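Local coordinates for putative ATP binding component of ABC-transporter (Escherichia coli, PDB 2R5O), which probably serves as the nucleotide-binding component of an ABC transporter that exports O-antigen polysaccharide, the chain here being its C-terminal, carbohydrate-binding domain of immunoglobulin fold, at residues G47-I51 with L157-Y161; F74-F80 with L141-I145; V87-I91 with G103-F107. One frame throughout, in Å; residues are numbered along the deposited sequence.

How the interactions relate
All three contacts of this immunoglobulin-type sandwich are buried. Interaction 2 is the apolar core, where strands 71-80 and 137-147 face each other from opposite sheets without a hydrogen bond. Interaction 1 also joins the sheets, through the neighbouring strands 48-57 and 153-169, but there the backbones approach more closely, charged side chains bond to main-chain groups, and Lys-49 is exposed at the margin. Interaction 3 lies within one sheet, where main-chain hydrogen bonds pair 84-95 with 100-105, and the second subunit covers part of it. Strand 137-147 ties the set together: Phe-143 O probably accepts a hydrogen bond from Arg-160 N (2.8 Å), and Gly-144 O from Gly-90 N (2.9 Å).

Interaction 1: G47-I51 with L157-Y161; sequences GAKII and LDRRY
Two charged side chains of 157-161 take over the role that main-chain atoms would play in a sheet. Asp-158, with chi1 t, accepts the amide of Ile-50 on its carboxylate (Ile-50 N to Asp-158 OD2, 2.7 Å, nearly straight at 162°). Arg-160, chi1 to chi3 m, t, p and chi4 162°, gives NH1 to the carbonyl of the same residue (Arg-160 NH1 to Ile-50 O, 2.9 Å), the oxygen lying at the guanidinium edge. Salt bridges outside the pair hold both groups: Asp-158 with Arg-42, and Arg-160 with Glu-40 and Asp-28.

Ala-48 to Ile-50 and Asp-158 to Tyr-161 are extended; Ile-51 turns off at phi/psi -103/-10. The N-to-C directions differ by 31°, with axes 5.6 Å apart at closest approach. Ala-48 CA lies 5.7 Å from Leu-157 CA, and Lys-49 CA 5.6 Å from Asp-158 CA. Leu-157, at -97/-54, is bulged out of regular strand geometry, so that it and Asp-158 both face Ile-145, a classic beta bulge. Gly-47 enters at 105/-15, where a CB would jam against the preceding carbonyl.

In the packing, Ala-48 CB meets Leu-157 CD1 at 3.9 Å, its small methyl suiting the close approach. Ile-50 CB touches Arg-160 CD at 3.9 Å. The CA-to-CB bond of exposed Lys-49 points away overall, although Lys-49 CB lies 4.2 Å from Asp-158 OD2.

Here strand 48-57 of one sheet of the immunoglobulin-type sandwich meets 153-169 of the other. The chemistry implies a specific junction: a carboxylate and a guanidinium bond the main-chain N and O of one buried isoleucine.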
ATOM      1  N   GLY A  47       4.037  26.573 -20.576  1.00 16.19           N
ATOM      2  CA  GLY A  47       4.311  27.604 -19.593  1.00 15.97           C
ATOM      3  C   GLY A  47       5.357  27.199 -18.566  1.00 15.97           C
ATOM      4  O   GLY A  47       5.869  28.032 -17.829  1.00 16.07           O
ATOM      5  N   ALA A  48       5.640  25.902 -18.508  1.00 15.90           N
ATOM      6  CA  ALA A  48       6.736  25.354 -17.718  1.00 15.68           C
ATOM      7  C   ALA A  48       7.086  24.026 -18.342  1.00 15.29           C
ATOM      8  O   ALA A  48       6.257  23.427 -19.029  1.00 16.81           O
ATOM      9  CB  ALA A  48       6.307  25.136 -16.274  1.00 15.90           C
ATOM     10  N   LYS A  49       8.289  23.555 -18.070  1.00 15.33           N
ATOM     11  CA  LYS A  49       8.772  22.275 -18.596  1.00 15.23           C
ATOM     12  C   LYS A  49       9.489  21.519 -17.496  1.00 14.44           C
ATOM     13  O   LYS A  49      10.393  22.069 -16.864  1.00 14.53           O
ATOM     14  CB  LYS A  49       9.751  22.460 -19.768  1.00 16.00           C
ATOM     15  CG  LYS A  49       9.073  22.927 -21.030  1.00 18.52           C
ATOM     16  CD  LYS A  49      10.086  23.199 -22.097  1.00 22.17           C
ATOM     17  CE  LYS A  49      10.535  21.969 -22.789  1.00 23.77           C
ATOM     18  NZ  LYS A  49      11.264  22.366 -24.074  1.00 26.24           N
ATOM     19  N   ILE A  50       9.131  20.242 -17.331  1.00 14.09           N
ATOM     20  CA  ILE A  50       9.884  19.358 -16.464  1.00 14.44           C
ATOM     21  C   ILE A  50      11.067  18.880 -17.305  1.00 14.48           C
ATOM     22  O   ILE A  50      10.887  18.131 -18.266  1.00 16.04           O
ATOM     23  CB  ILE A  50       9.078  18.175 -15.966  1.00 14.80           C
ATOM     24  CG1 ILE A  50       7.785  18.662 -15.315  1.00 15.36           C
ATOM     25  CG2 ILE A  50       9.916  17.369 -15.021  1.00 15.57           C
ATOM     26  CD1 ILE A  50       6.854  17.547 -14.939  1.00 16.58           C
ATOM     27  N   ILE A  51      12.268  19.357 -16.986  1.00 14.50           N
ATOM     28  CA  ILE A  51      13.442  19.163 -17.848  1.00 14.54           C
ATOM     29  C   ILE A  51      14.418  18.085 -17.352  1.00 13.81           C
ATOM     30  O   ILE A  51      15.325  17.716 -18.077  1.00 14.78           O
ATOM     31  CB  ILE A  51      14.182  20.504 -18.070  1.00 14.59           C
ATOM     32  CG1 ILE A  51      14.448  21.239 -16.752  1.00 15.28           C
ATOM     33  CG2 ILE A  51      13.370  21.379 -19.021  1.00 15.89           C
ATOM     34  CD1 ILE A  51      15.411  22.410 -16.932  1.00 16.59           C
ATOM     35  N   LEU A 157       0.589  22.196 -16.812  1.00 12.88           N
ATOM     36  CA  LEU A 157       1.621  22.893 -17.582  1.00 13.01           C
ATOM     37  C   LEU A 157       2.453  21.906 -18.373  1.00 12.75           C
ATOM     38  O   LEU A 157       2.589  22.055 -19.578  1.00 13.18           O
ATOM     39  CB  LEU A 157       2.499  23.770 -16.693  1.00 13.20           C
ATOM     40  CG  LEU A 157       1.734  24.741 -15.786  1.00 13.96           C
ATOM     41  CD1 LEU A 157       2.679  25.472 -14.874  1.00 16.46           C
ATOM     42  CD2 LEU A 157       0.904  25.735 -16.594  1.00 16.07           C
ATOM     43  N   ASP A 158       3.010  20.916 -17.697  1.00 13.02           N
ATOM     44  CA  ASP A 158       3.773  19.837 -18.342  1.00 13.32           C
ATOM     45  C   ASP A 158       3.537  18.589 -17.529  1.00 13.54           C
ATOM     46  O   ASP A 158       3.778  18.606 -16.319  1.00 14.36           O
ATOM     47  CB  ASP A 158       5.279  20.176 -18.411  1.00 13.72           C
ATOM     48  CG  ASP A 158       6.081  19.190 -19.242  1.00 13.96           C
ATOM     49  OD1 ASP A 158       5.495  18.468 -20.090  1.00 14.36           O
ATOM     50  OD2 ASP A 158       7.318  19.126 -19.036  1.00 14.34           O
ATOM     51  N   ARG A 159       3.053  17.530 -18.149  1.00 13.32           N
ATOM     52  CA  ARG A 159       2.617  16.314 -17.471  1.00 13.47           C
ATOM     53  C   ARG A 159       3.289  15.166 -18.182  1.00 13.76           C
ATOM     54  O   ARG A 159       2.984  14.895 -19.350  1.00 14.12           O
ATOM     55  CB  ARG A 159       1.100  16.192 -17.539  1.00 14.18           C
ATOM     56  CG  ARG A 159       0.371  17.439 -17.015  1.00 14.76           C
ATOM     57  CD  ARG A 159       0.664  17.749 -15.521  1.00 15.64           C
ATOM     58  NE  ARG A 159       0.213  16.616 -14.758  1.00 16.14           N
ATOM     59  CZ  ARG A 159      -0.965  16.495 -14.181  1.00 17.95           C
ATOM     60  NH1 ARG A 159      -1.748  17.559 -13.969  1.00 18.25           N
ATOM     61  NH2 ARG A 159      -1.306  15.307 -13.729  1.00 18.70           N
ATOM     62  N   ARG A 160       4.234  14.519 -17.525  1.00 13.65           N
ATOM     63  CA  ARG A 160       5.064  13.468 -18.138  1.00 13.88           C
ATOM     64  C   ARG A 160       4.546  12.117 -17.665  1.00 13.51           C
ATOM     65  O   ARG A 160       5.082  11.504 -16.727  1.00 13.54           O
ATOM     66  CB  ARG A 160       6.529  13.752 -17.875  1.00 14.39           C
ATOM     67  CG  ARG A 160       6.879  15.134 -18.423  1.00 15.74           C
ATOM     68  CD  ARG A 160       8.340  15.430 -18.686  1.00 14.59           C
ATOM     69  NE  ARG A 160       8.840  14.636 -19.806  1.00 14.34           N
ATOM     70  CZ  ARG A 160       9.951  14.930 -20.463  1.00 14.18           C
ATOM     71  NH1 ARG A 160      10.660  15.984 -20.135  1.00 12.88           N
ATOM     72  NH2 ARG A 160      10.356  14.146 -21.446  1.00 14.06           N
ATOM     73  N   TYR A 161       3.436  11.713 -18.281  1.00 14.27           N
ATOM     74  CA  TYR A 161       2.629  10.619 -17.778  1.00 14.50           C
ATOM     75  C   TYR A 161       3.252   9.282 -18.207  1.00 14.43           C
ATOM     76  O   TYR A 161       3.652   9.083 -19.358  1.00 14.35           O
ATOM     77  CB  TYR A 161       1.222  10.773 -18.343  1.00 15.51           C
ATOM     78  CG  TYR A 161       0.251   9.685 -18.019  1.00 16.09           C
ATOM     79  CD1 TYR A 161      -0.254   9.509 -16.745  1.00 17.80           C
ATOM     80  CD2 TYR A 161      -0.238   8.869 -19.029  1.00 19.08           C
ATOM     81  CE1 TYR A 161      -1.204   8.492 -16.492  1.00 18.90           C
ATOM     82  CE2 TYR A 161      -1.146   7.886 -18.786  1.00 23.46           C
ATOM     83  CZ  TYR A 161      -1.618   7.696 -17.539  1.00 21.75           C
ATOM     84  OH  TYR A 161      -2.557   6.700 -17.352  1.00 26.26           O
TER

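Interaction 2: F74-F80 with L141-I145; sequences FLMKVVF and LSFGI
Both segments are regular extended strands, with phi between about -100° and -140° and psi between about 110° and 155°. They run in broadly the same direction, crossing at -36° with 8.6 Å between axes at closest approach. Met-76 CA lies 7.1 Å from Phe-143 CA, and Val-78 CA 7.9 Å from Ile-145 CA. Such spacing is that of two sheets packed face to face, here the halves of the immunoglobulin-type sandwich.

Phe-74, Met-76 and Val-78 point inward from one strand, Leu-141, Phe-143 and Ile-145 from the other. At the centre Met-76 (chi1 p, chi2 t, chi3 m) lays its CB over the Phe-143 ring, a CH-pi contact of 4.0 Å from Met-76 CB to the ring centroid. Its sulfur makes an oblique Met-aromatic contact, Met-76 SD to Phe-143 CD1 being 3.6 Å. The flexible thioether then carries Met-76 CE to 3.5 Å from Gly-144 O.

Phe-74 (chi1 m) closes one end: Phe-74 CD1 to Leu-141 CD2 is 3.7 Å, and Phe-74 CB to Phe-143 CZ is 3.9 Å. At the other, Ile-145 (chi1 t, chi2 p) receives Val-78 CG1 on its CG2 at 4.2 Å and Phe-80 CE1 on its CG1 at 3.9 Å.

With no hydrogen bond between the segments, the contact depends on shape and the exclusion of water, which suits large aromatic, sulfur-containing and branched aliphatic residues.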
ATOM      1  N   PHE A  74      12.174  11.011  -5.058  1.00 14.37           N
ATOM      2  CA  PHE A  74      11.791  11.227  -6.438  1.00 14.68           C
ATOM      3  C   PHE A  74      11.826  12.725  -6.672  1.00 14.58           C
ATOM      4  O   PHE A  74      10.983  13.462  -6.135  1.00 15.31           O
ATOM      5  CB  PHE A  74      10.374  10.695  -6.670  1.00 15.04           C
ATOM      6  CG  PHE A  74      10.241   9.206  -6.454  1.00 14.64           C
ATOM      7  CD1 PHE A  74      10.557   8.311  -7.454  1.00 14.65           C
ATOM      8  CD2 PHE A  74       9.793   8.687  -5.241  1.00 15.60           C
ATOM      9  CE1 PHE A  74      10.405   6.955  -7.257  1.00 15.26           C
ATOM     10  CE2 PHE A  74       9.672   7.351  -5.072  1.00 15.76           C
ATOM     11  CZ  PHE A  74       9.961   6.480  -6.088  1.00 15.30           C
ATOM     12  N   LEU A  75      12.815  13.191  -7.423  1.00 14.56           N
ATOM     13  CA  LEU A  75      13.056  14.619  -7.652  1.00 15.02           C
ATOM     14  C   LEU A  75      12.774  14.984  -9.092  1.00 14.78           C
ATOM     15  O   LEU A  75      13.124  14.230 -10.013  1.00 14.67           O
ATOM     16  CB  LEU A  75      14.505  15.007  -7.325  1.00 15.53           C
ATOM     17  CG  LEU A  75      14.923  14.757  -5.873  1.00 16.39           C
ATOM     18  CD1 LEU A  75      15.576  13.396  -5.690  1.00 17.35           C
ATOM     19  CD2 LEU A  75      15.810  15.876  -5.365  1.00 20.88           C
ATOM     20  N   MET A  76      12.168  16.148  -9.292  1.00 14.90           N
ATOM     21  CA  MET A  76      11.911  16.674 -10.622  1.00 15.46           C
ATOM     22  C   MET A  76      12.388  18.117 -10.704  1.00 14.92           C
ATOM     23  O   MET A  76      12.213  18.877  -9.760  1.00 16.25           O
ATOM     24  CB  MET A  76      10.414  16.562 -10.986  1.00 15.90           C
ATOM     25  CG  MET A  76       9.450  17.045  -9.886  1.00 17.15           C
ATOM     26  SD  MET A  76       7.690  17.017 -10.283  1.00 16.79           S
ATOM     27  CE  MET A  76       7.674  18.447 -11.276  1.00 17.12           C
ATOM     28  N   LYS A  77      12.990  18.488 -11.835  1.00 15.28           N
ATOM     29  CA  LYS A  77      13.484  19.839 -12.070  1.00 15.15           C
ATOM     30  C   LYS A  77      12.621  20.492 -13.134  1.00 15.31           C
ATOM     31  O   LYS A  77      12.361  19.902 -14.188  1.00 14.91           O
ATOM     32  CB  LYS A  77      14.928  19.802 -12.537  1.00 15.88           C
ATOM     33  CG  LYS A  77      15.512  21.197 -12.729  1.00 17.96           C
ATOM     34  CD  LYS A  77      17.030  21.208 -12.925  1.00 19.90           C
ATOM     35  CE  LYS A  77      17.407  20.763 -14.305  1.00 23.41           C
ATOM     36  NZ  LYS A  77      18.829  21.122 -14.671  1.00 22.39           N
ATOM     37  N   VAL A  78      12.188  21.715 -12.859  1.00 15.03           N
ATOM     38  CA  VAL A  78      11.257  22.446 -13.725  1.00 14.62           C
ATOM     39  C   VAL A  78      11.809  23.829 -14.036  1.00 14.44           C
ATOM     40  O   VAL A  78      12.300  24.521 -13.128  1.00 15.23           O
ATOM     41  CB  VAL A  78       9.888  22.634 -13.049  1.00 15.54           C
ATOM     42  CG1 VAL A  78       8.901  23.311 -14.001  1.00 16.09           C
ATOM     43  CG2 VAL A  78       9.356  21.296 -12.566  1.00 16.11           C
ATOM     44  N   VAL A  79      11.679  24.252 -15.296  1.00 14.40           N
ATOM     45  CA  VAL A  79      11.917  25.643 -15.681  1.00 14.83           C
ATOM     46  C   VAL A  79      10.579  26.301 -15.999  1.00 15.41           C
ATOM     47  O   VAL A  79       9.761  25.735 -16.707  1.00 15.78           O
ATOM     48  CB  VAL A  79      12.934  25.765 -16.858  1.00 15.32           C
ATOM     49  CG1 VAL A  79      12.493  25.035 -18.145  1.00 16.23           C
ATOM     50  CG2 VAL A  79      13.201  27.242 -17.181  1.00 15.61           C
ATOM     51  N   PHE A  80      10.357  27.486 -15.435  1.00 15.93           N
ATOM     52  CA  PHE A  80       9.105  28.234 -15.582  1.00 16.15           C
ATOM     53  C   PHE A  80       9.278  29.363 -16.580  1.00 16.65           C
ATOM     54  O   PHE A  80      10.246  30.108 -16.506  1.00 16.83           O
ATOM     55  CB  PHE A  80       8.659  28.757 -14.224  1.00 15.94           C
ATOM     56  CG  PHE A  80       8.335  27.644 -13.261  1.00 15.69           C
ATOM     57  CD1 PHE A  80       7.061  27.085 -13.241  1.00 15.00           C
ATOM     58  CD2 PHE A  80       9.298  27.120 -12.435  1.00 15.97           C
ATOM     59  CE1 PHE A  80       6.757  26.049 -12.390  1.00 14.86           C
ATOM     60  CE2 PHE A  80       8.999  26.081 -11.578  1.00 16.02           C
ATOM     61  CZ  PHE A  80       7.721  25.553 -11.549  1.00 15.24           C
ATOM     62  N   LEU A 141       5.846   5.446 -13.256  1.00 13.60           N
ATOM     63  CA  LEU A 141       5.870   6.724 -12.546  1.00 13.51           C
ATOM     64  C   LEU A 141       5.608   7.859 -13.519  1.00 13.27           C
ATOM     65  O   LEU A 141       6.121   7.874 -14.640  1.00 14.07           O
ATOM     66  CB  LEU A 141       7.243   6.918 -11.882  1.00 13.62           C
ATOM     67  CG  LEU A 141       7.537   8.253 -11.198  1.00 14.41           C
ATOM     68  CD1 LEU A 141       6.657   8.490 -10.001  1.00 14.64           C
ATOM     69  CD2 LEU A 141       9.019   8.307 -10.817  1.00 14.84           C
ATOM     70  N   SER A 142       4.828   8.829 -13.053  1.00 13.49           N
ATOM     71  CA  SER A 142       4.586  10.111 -13.734  1.00 13.64           C
ATOM     72  C   SER A 142       5.028  11.272 -12.853  1.00 13.55           C
ATOM     73  O   SER A 142       4.816  11.238 -11.648  1.00 14.01           O
ATOM     74  CB  SER A 142       3.071  10.300 -13.958  1.00 14.54           C
ATOM     75  OG  SER A 142       2.498   9.214 -14.664  1.00 14.23           O
ATOM     76  N   PHE A 143       5.610  12.302 -13.480  1.00 13.21           N
ATOM     77  CA  PHE A 143       5.867  13.572 -12.840  1.00 13.52           C
ATOM     78  C   PHE A 143       5.057  14.627 -13.587  1.00 14.03           C
ATOM     79  O   PHE A 143       5.056  14.619 -14.831  1.00 14.72           O
ATOM     80  CB  PHE A 143       7.328  13.981 -12.923  1.00 14.17           C
ATOM     81  CG  PHE A 143       8.272  13.302 -11.960  1.00 13.44           C
ATOM     82  CD1 PHE A 143       8.172  13.503 -10.617  1.00 14.53           C
ATOM     83  CD2 PHE A 143       9.319  12.534 -12.429  1.00 13.65           C
ATOM     84  CE1 PHE A 143       9.101  13.000  -9.756  1.00 15.40           C
ATOM     85  CE2 PHE A 143      10.243  11.979 -11.565  1.00 14.32           C
ATOM     86  CZ  PHE A 143      10.130  12.219 -10.217  1.00 14.26           C
ATOM     87  N   GLY A 144       4.418  15.546 -12.878  1.00 13.34           N
ATOM     88  CA  GLY A 144       3.669  16.627 -13.490  1.00 13.68           C
ATOM     89  C   GLY A 144       3.876  17.937 -12.775  1.00 13.56           C
ATOM     90  O   GLY A 144       4.216  17.959 -11.592  1.00 13.37           O
ATOM     91  N   ILE A 145       3.662  19.044 -13.494  1.00 14.03           N
ATOM     92  CA  ILE A 145       3.651  20.397 -12.910  1.00 14.15           C
ATOM     93  C   ILE A 145       2.403  21.118 -13.433  1.00 14.18           C
ATOM     94  O   ILE A 145       2.138  21.119 -14.638  1.00 14.02           O
ATOM     95  CB  ILE A 145       4.992  21.176 -13.187  1.00 16.31           C
ATOM     96  CG1 ILE A 145       5.031  22.529 -12.481  1.00 15.42           C
ATOM     97  CG2 ILE A 145       5.263  21.326 -14.633  1.00 16.35           C
ATOM     98  CD1 ILE A 145       5.220  22.432 -10.985  1.00 16.35           C
TER

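Interaction 3: V87-I91 with G103-F107; sequences VVPGI and GTNSF
Three main-chain hydrogen bonds fasten this antiparallel beta hairpin, formed by strands 84-95 and 100-105 in one sheet of the immunoglobulin-type sandwich. Ile-91 and Thr-104 are a hydrogen-bonded pair joined both ways: Ile-91 N to Thr-104 O is 3.0 Å and Thr-104 N to Ile-91 O is 3.1 Å. The third bond, Ser-106 N to Pro-89 O at 3.0 Å, is more bent (142°), since the chain turns from strand into helix at Ser-106 (phi/psi -58/-40). Asn-105 is the N-cap, and with chi1 p its OD1 accepts the amide of Leu-108.

The strand directions differ by 163°, with axes 4.7 Å apart at closest approach. Gly-90 and Asn-105 form the non-hydrogen-bonded pair, their CA atoms only 3.8 Å apart. Glycine suits this place because a CB on Gly-90 would clash with Thr-104 O. Across from Ile-91, Gly-103 CA comes to 3.2 Å from Ile-91 O, a CA-H...O contact.

Around the backbone, Ile-91 (chi1 p) and Thr-104 (chi1 t) share a face, with Ile-91 CG1 3.8 Å from Thr-104 CG2; both also pack on Phe-128. A bound sodium ion lies about 4 Å from the Thr-104 side chain. The second subunit reaches this hairpin as well: its Phe-184 packs on Pro-89 and Ser-106, its Trp-175 on Asn-105, and backbone hydrogen bonding joins it to Gly-103, consistent with the domain swapping of this protein. Pro-89 contributes its carbonyl, and its ring also packs on the serine, with Pro-89 CD 3.3 Å from Ser-106 OG.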
ATOM      1  N   VAL A  87       2.322  27.045  -7.862  1.00 15.58           N
ATOM      2  CA  VAL A  87       2.682  25.917  -8.725  1.00 14.89           C
ATOM      3  C   VAL A  87       2.595  24.647  -7.880  1.00 14.37           C
ATOM      4  O   VAL A  87       2.917  24.652  -6.685  1.00 14.82           O
ATOM      5  CB  VAL A  87       4.045  26.071  -9.419  1.00 15.22           C
ATOM      6  CG1 VAL A  87       4.065  27.385 -10.205  1.00 15.19           C
ATOM      7  CG2 VAL A  87       5.220  26.067  -8.427  1.00 16.11           C
ATOM      8  N   VAL A  88       2.181  23.563  -8.522  1.00 13.94           N
ATOM      9  CA  VAL A  88       1.816  22.350  -7.833  1.00 13.99           C
ATOM     10  C   VAL A  88       2.401  21.170  -8.600  1.00 13.51           C
ATOM     11  O   VAL A  88       1.835  20.694  -9.584  1.00 14.13           O
ATOM     12  CB  VAL A  88       0.290  22.224  -7.772  1.00 14.23           C
ATOM     13  CG1 VAL A  88      -0.116  20.942  -7.081  1.00 14.46           C
ATOM     14  CG2 VAL A  88      -0.312  23.431  -7.020  1.00 15.93           C
ATOM     15  N   PRO A  89       3.582  20.707  -8.176  1.00 13.46           N
ATOM     16  CA  PRO A  89       4.146  19.479  -8.720  1.00 13.76           C
ATOM     17  C   PRO A  89       3.398  18.269  -8.203  1.00 13.26           C
ATOM     18  O   PRO A  89       2.853  18.309  -7.104  1.00 13.48           O
ATOM     19  CB  PRO A  89       5.577  19.479  -8.209  1.00 14.03           C
ATOM     20  CG  PRO A  89       5.525  20.312  -6.994  1.00 16.25           C
ATOM     21  CD  PRO A  89       4.477  21.353  -7.202  1.00 13.72           C
ATOM     22  N   GLY A  90       3.421  17.174  -8.946  1.00 13.70           N
ATOM     23  CA  GLY A  90       2.766  15.964  -8.516  1.00 13.77           C
ATOM     24  C   GLY A  90       3.384  14.722  -9.091  1.00 13.21           C
ATOM     25  O   GLY A  90       4.143  14.774 -10.062  1.00 13.83           O
ATOM     26  N   ILE A  91       2.978  13.596  -8.526  1.00 13.18           N
ATOM     27  CA  ILE A  91       3.409  12.283  -8.973  1.00 14.10           C
ATOM     28  C   ILE A  91       2.214  11.322  -9.045  1.00 14.10           C
ATOM     29  O   ILE A  91       1.233  11.461  -8.284  1.00 14.43           O
ATOM     30  CB  ILE A  91       4.457  11.685  -8.022  1.00 14.87           C
ATOM     31  CG1 ILE A  91       3.987  11.659  -6.560  1.00 14.96           C
ATOM     32  CG2 ILE A  91       5.785  12.389  -8.190  1.00 16.80           C
ATOM     33  CD1 ILE A  91       4.916  10.791  -5.714  1.00 16.92           C
ATOM     34  N   GLY A 103      -1.255   8.551  -5.960  1.00 14.23           N
ATOM     35  CA  GLY A 103      -0.973   9.848  -6.528  1.00 14.45           C
ATOM     36  C   GLY A 103      -1.086  10.909  -5.481  1.00 14.38           C
ATOM     37  O   GLY A 103      -1.872  10.795  -4.539  1.00 14.62           O
ATOM     38  N   THR A 104      -0.295  11.955  -5.661  1.00 14.29           N
ATOM     39  CA  THR A 104      -0.342  13.107  -4.774  1.00 14.18           C
ATOM     40  C   THR A 104       0.253  14.299  -5.479  1.00 13.90           C
ATOM     41  O   THR A 104       0.729  14.218  -6.606  1.00 13.78           O
ATOM     42  CB  THR A 104       0.369  12.805  -3.425  1.00 15.21           C
ATOM     43  OG1 THR A 104       0.064  13.858  -2.489  1.00 14.72           O
ATOM     44  CG2 THR A 104       1.876  12.659  -3.584  1.00 15.86           C
ATOM     45  N   ASN A 105       0.223  15.423  -4.791  1.00 13.34           N
ATOM     46  CA  ASN A 105       0.875  16.619  -5.271  1.00 13.35           C
ATOM     47  C   ASN A 105       1.357  17.407  -4.065  1.00 13.59           C
ATOM     48  O   ASN A 105       1.160  16.994  -2.932  1.00 14.15           O
ATOM     49  CB  ASN A 105      -0.037  17.397  -6.226  1.00 14.26           C
ATOM     50  CG  ASN A 105      -1.266  17.950  -5.569  1.00 13.98           C
ATOM     51  OD1 ASN A 105      -1.259  18.355  -4.421  1.00 14.46           O
ATOM     52  ND2 ASN A 105      -2.344  18.042  -6.358  1.00 16.75           N
ATOM     53  N   SER A 106       2.022  18.534  -4.278  1.00 13.96           N
ATOM     54  CA  SER A 106       2.596  19.279  -3.183  1.00 14.25           C
ATOM     55  C   SER A 106       1.563  19.679  -2.150  1.00 14.42           C
ATOM     56  O   SER A 106       1.861  19.716  -0.948  1.00 15.46           O
ATOM     57  CB  SER A 106       3.340  20.507  -3.683  1.00 14.10           C
ATOM     58  OG  SER A 106       2.513  21.313  -4.499  1.00 13.58           O
ATOM     59  N   PHE A 107       0.387  20.074  -2.622  1.00 14.67           N
ATOM     60  CA  PHE A 107      -0.689  20.523  -1.759  1.00 15.16           C
ATOM     61  C   PHE A 107      -1.242  19.381  -0.897  1.00 14.40           C
ATOM     62  O   PHE A 107      -1.354  19.498   0.327  1.00 15.95           O
ATOM     63  CB  PHE A 107      -1.775  21.153  -2.623  1.00 16.10           C
ATOM     64  CG  PHE A 107      -2.920  21.706  -1.820  1.00 18.16           C
ATOM     65  CD1 PHE A 107      -2.768  22.866  -1.066  1.00 19.06           C
ATOM     66  CD2 PHE A 107      -4.116  21.027  -1.763  1.00 21.43           C
ATOM     67  CE1 PHE A 107      -3.827  23.383  -0.311  1.00 20.87           C
ATOM     68  CE2 PHE A 107      -5.188  21.539  -0.985  1.00 21.24           C
ATOM     69  CZ  PHE A 107      -5.006  22.697  -0.258  1.00 22.06           C
TER